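Latent form of PPO4 Tyrosinase (Agaricus bisporus var. bisporus H97, PDB 4OUA) uses a two-copper centre to hydroxylate monophenols and oxidise the resulting o-diphenols to o-quinones, an early step of melanin formation. Local coordinates at residues N228-S233 and W300-P305. Residues are numbered along the deposited sequence; the frame is centred on the assembly and turned at random.
Sequences NWEAFS and WVTQGP. With NA (sodium ion), chain K.
W300 receives the outer end of the W229 six-membered ring obliquely: W229 CZ3 lies 3.7 Å from W300 CE3, and CH2 stands over one face of W300, toward its rim. The two side chains run alongside each other, ring planes inclined at 57°, and W300 NE1 donates a hydrogen bond to S338 O. Next along the chain, V301 lies over the indole of W229. Its CA sits 3.6 Å from the centroid of the five-membered ring and only 8° off the ring normal, a CH-pi contact, while V301 CG2 approaches W229 CZ2 at 3.5 Å over the same face. With CG anti to the backbone N (chi1 -171°), W229 reaches out from helix 229-233 of the central tyrosinase domain to the chain following helix 277-295; S233 CB backs the opposite face. T302 slides past the base of the indole, its methyl CG2 3.7 Å from W229 CB. Beyond it, E230 OE2 lies 3.9 Å from Q303 O, an acceptor beside an acceptor, while OE1 takes a weak hydrogen bond from N234 ND2; E230 O binds a sodium ion at 2.4 Å, together with G236 O. The G304 backbone pairs with L319 in a two-stranded sheet. W229, its side chain about 13 Å from a copper ion, is a buried indole under a loop, NE1 satisfied by V84 O, so the cohesion is probably mostly dispersion and CH-pi.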
ATOM      1  N   ASN B 228      14.099  -3.370  11.047  1.00 34.47           N
ATOM      2  CA  ASN B 228      15.038  -2.447  10.417  1.00 36.32           C
ATOM      3  C   ASN B 228      14.446  -1.822   9.160  1.00 39.33           C
ATOM      4  O   ASN B 228      13.463  -2.320   8.611  1.00 43.74           O
ATOM      5  CB  ASN B 228      16.357  -3.155  10.090  1.00 37.72           C
ATOM      6  CG  ASN B 228      16.195  -4.244   9.050  1.00 42.75           C
ATOM      7  OD1 ASN B 228      16.227  -3.981   7.849  1.00 48.70           O
ATOM      8  ND2 ASN B 228      16.029  -5.480   9.509  1.00 46.83           N
ATOM      9  N   TRP B 229      15.047  -0.727   8.705  1.00 40.17           N
ATOM     10  CA  TRP B 229      14.490   0.048   7.602  1.00 40.17           C
ATOM     11  C   TRP B 229      14.466  -0.715   6.279  1.00 43.50           C
ATOM     12  O   TRP B 229      13.499  -0.624   5.526  1.00 52.11           O
ATOM     13  CB  TRP B 229      15.269   1.354   7.426  1.00 41.58           C
ATOM     14  CG  TRP B 229      14.623   2.296   6.461  1.00 42.19           C
ATOM     15  CD1 TRP B 229      14.982   2.516   5.164  1.00 40.02           C
ATOM     16  CD2 TRP B 229      13.490   3.137   6.712  1.00 42.95           C
ATOM     17  NE1 TRP B 229      14.149   3.448   4.593  1.00 36.53           N
ATOM     18  CE2 TRP B 229      13.223   3.844   5.522  1.00 39.61           C
ATOM     19  CE3 TRP B 229      12.678   3.362   7.829  1.00 39.45           C
ATOM     20  CZ2 TRP B 229      12.179   4.762   5.417  1.00 35.88           C
ATOM     21  CZ3 TRP B 229      11.641   4.273   7.722  1.00 39.18           C
ATOM     22  CH2 TRP B 229      11.401   4.960   6.525  1.00 35.80           C
ATOM     23  N   GLU B 230      15.529  -1.463   5.997  1.00 44.32           N
ATOM     24  CA  GLU B 230      15.644  -2.180   4.728  1.00 47.56           C
ATOM     25  C   GLU B 230      14.555  -3.238   4.556  1.00 47.44           C
ATOM     26  O   GLU B 230      14.087  -3.482   3.444  1.00 48.83           O
ATOM     27  CB  GLU B 230      17.025  -2.832   4.608  1.00 47.78           C
ATOM     28  CG  GLU B 230      18.126  -1.884   4.152  1.00 51.42           C
ATOM     29  CD  GLU B 230      17.986  -1.486   2.692  1.00 59.13           C
ATOM     30  OE1 GLU B 230      17.148  -2.088   1.986  1.00 53.70           O
ATOM     31  OE2 GLU B 230      18.717  -0.573   2.251  1.00 54.42           O
ATOM     32  N   ALA B 231      14.157  -3.860   5.660  1.00 45.93           N
ATOM     33  CA  ALA B 231      13.162  -4.924   5.622  1.00 45.69           C
ATOM     34  C   ALA B 231      11.742  -4.371   5.574  1.00 48.87           C
ATOM     35  O   ALA B 231      10.807  -5.068   5.177  1.00 45.19           O
ATOM     36  CB  ALA B 231      13.327  -5.840   6.822  1.00 38.48           C
ATOM     37  N   PHE B 232      11.591  -3.112   5.976  1.00 39.74           N
ATOM     38  CA  PHE B 232      10.277  -2.490   6.092  1.00 35.96           C
ATOM     39  C   PHE B 232       9.972  -1.516   4.957  1.00 44.99           C
ATOM     40  O   PHE B 232       8.814  -1.334   4.581  1.00 48.32           O
ATOM     41  CB  PHE B 232      10.162  -1.761   7.435  1.00 41.12           C
ATOM     42  CG  PHE B 232       8.954  -0.871   7.543  1.00 46.10           C
ATOM     43  CD1 PHE B 232       7.731  -1.385   7.938  1.00 45.06           C
ATOM     44  CD2 PHE B 232       9.043   0.481   7.252  1.00 45.07           C
ATOM     45  CE1 PHE B 232       6.619  -0.569   8.036  1.00 42.50           C
ATOM     46  CE2 PHE B 232       7.935   1.301   7.350  1.00 40.40           C
ATOM     47  CZ  PHE B 232       6.723   0.776   7.744  1.00 37.70           C
ATOM     48  N   SER B 233      11.011  -0.897   4.406  1.00 43.87           N
ATOM     49  CA  SER B 233      10.820   0.210   3.477  1.00 37.35           C
ATOM     50  C   SER B 233      10.553  -0.209   2.031  1.00 39.14           C
ATOM     51  O   SER B 233       9.689   0.369   1.377  1.00 42.35           O
ATOM     52  CB  SER B 233      12.035   1.139   3.514  1.00 38.52           C
ATOM     53  OG  SER B 233      13.147   0.547   2.867  1.00 47.05           O
ATOM     54  N   TRP B 300      14.782   4.706  11.559  1.00 35.02           N
ATOM     55  CA  TRP B 300      14.398   5.565  10.445  1.00 32.24           C
ATOM     56  C   TRP B 300      15.188   5.212   9.187  1.00 35.47           C
ATOM     57  O   TRP B 300      15.710   4.105   9.065  1.00 38.85           O
ATOM     58  CB  TRP B 300      14.598   7.036  10.820  1.00 32.32           C
ATOM     59  CG  TRP B 300      13.732   7.985  10.042  1.00 40.70           C
ATOM     60  CD1 TRP B 300      14.136   9.112   9.384  1.00 37.23           C
ATOM     61  CD2 TRP B 300      12.319   7.883   9.833  1.00 34.46           C
ATOM     62  NE1 TRP B 300      13.060   9.720   8.787  1.00 33.29           N
ATOM     63  CE2 TRP B 300      11.933   8.984   9.045  1.00 32.91           C
ATOM     64  CE3 TRP B 300      11.342   6.969  10.238  1.00 33.08           C
ATOM     65  CZ2 TRP B 300      10.613   9.198   8.654  1.00 32.07           C
ATOM     66  CZ3 TRP B 300      10.033   7.181   9.850  1.00 37.99           C
ATOM     67  CH2 TRP B 300       9.679   8.287   9.065  1.00 35.68           C
ATOM     68  N   VAL B 301      15.271   6.156   8.256  1.00 35.21           N
ATOM     69  CA  VAL B 301      15.895   5.912   6.959  1.00 38.11           C
ATOM     70  C   VAL B 301      17.376   5.558   7.065  1.00 35.67           C
ATOM     71  O   VAL B 301      18.146   6.247   7.731  1.00 32.26           O
ATOM     72  CB  VAL B 301      15.753   7.134   6.034  1.00 34.82           C
ATOM     73  CG1 VAL B 301      16.334   6.828   4.662  1.00 33.29           C
ATOM     74  CG2 VAL B 301      14.295   7.545   5.923  1.00 34.21           C
ATOM     75  N   THR B 302      17.761   4.474   6.402  1.00 39.08           N
ATOM     76  CA  THR B 302      19.159   4.079   6.313  1.00 38.73           C
ATOM     77  C   THR B 302      19.673   4.362   4.906  1.00 43.07           C
ATOM     78  O   THR B 302      18.886   4.629   3.998  1.00 49.91           O
ATOM     79  CB  THR B 302      19.354   2.588   6.643  1.00 31.47           C
ATOM     80  OG1 THR B 302      18.698   1.786   5.652  1.00 39.38           O
ATOM     81  CG2 THR B 302      18.782   2.265   8.015  1.00 24.92           C
ATOM     82  N   GLN B 303      20.986   4.302   4.722  1.00 45.94           N
ATOM     83  CA  GLN B 303      21.563   4.585   3.414  1.00 44.85           C
ATOM     84  C   GLN B 303      21.312   3.436   2.443  1.00 41.66           C
ATOM     85  O   GLN B 303      21.376   2.265   2.818  1.00 40.54           O
ATOM     86  CB  GLN B 303      23.061   4.867   3.533  1.00 41.30           C
ATOM     87  CG  GLN B 303      23.697   5.331   2.235  1.00 49.23           C
ATOM     88  CD  GLN B 303      24.908   6.214   2.460  1.00 57.67           C
ATOM     89  OE1 GLN B 303      25.161   6.668   3.576  1.00 58.65           O
ATOM     90  NE2 GLN B 303      25.664   6.466   1.396  1.00 54.68           N
ATOM     91  N   GLY B 304      21.017   3.782   1.195  1.00 44.52           N
ATOM     92  CA  GLY B 304      20.738   2.795   0.169  1.00 43.61           C
ATOM     93  C   GLY B 304      20.884   3.371  -1.226  1.00 42.74           C
ATOM     94  O   GLY B 304      20.955   4.587  -1.394  1.00 46.70           O
ATOM     95  N   PRO B 305      20.935   2.496  -2.240  1.00 43.41           N
ATOM     96  CA  PRO B 305      21.117   2.919  -3.628  1.00 44.07           C
ATOM     97  C   PRO B 305      19.806   3.130  -4.381  1.00 42.72           C
ATOM     98  O   PRO B 305      18.807   2.473  -4.087  1.00 39.17           O
ATOM     99  CB  PRO B 305      21.893   1.752  -4.231  1.00 42.50           C
ATOM    100  CG  PRO B 305      21.343   0.562  -3.506  1.00 42.20           C
ATOM    101  CD  PRO B 305      21.004   1.030  -2.103  1.00 43.72           C
TER
HETATM  102 NA    NA K 604      13.852  -4.891   1.485  1.00 46.61          NA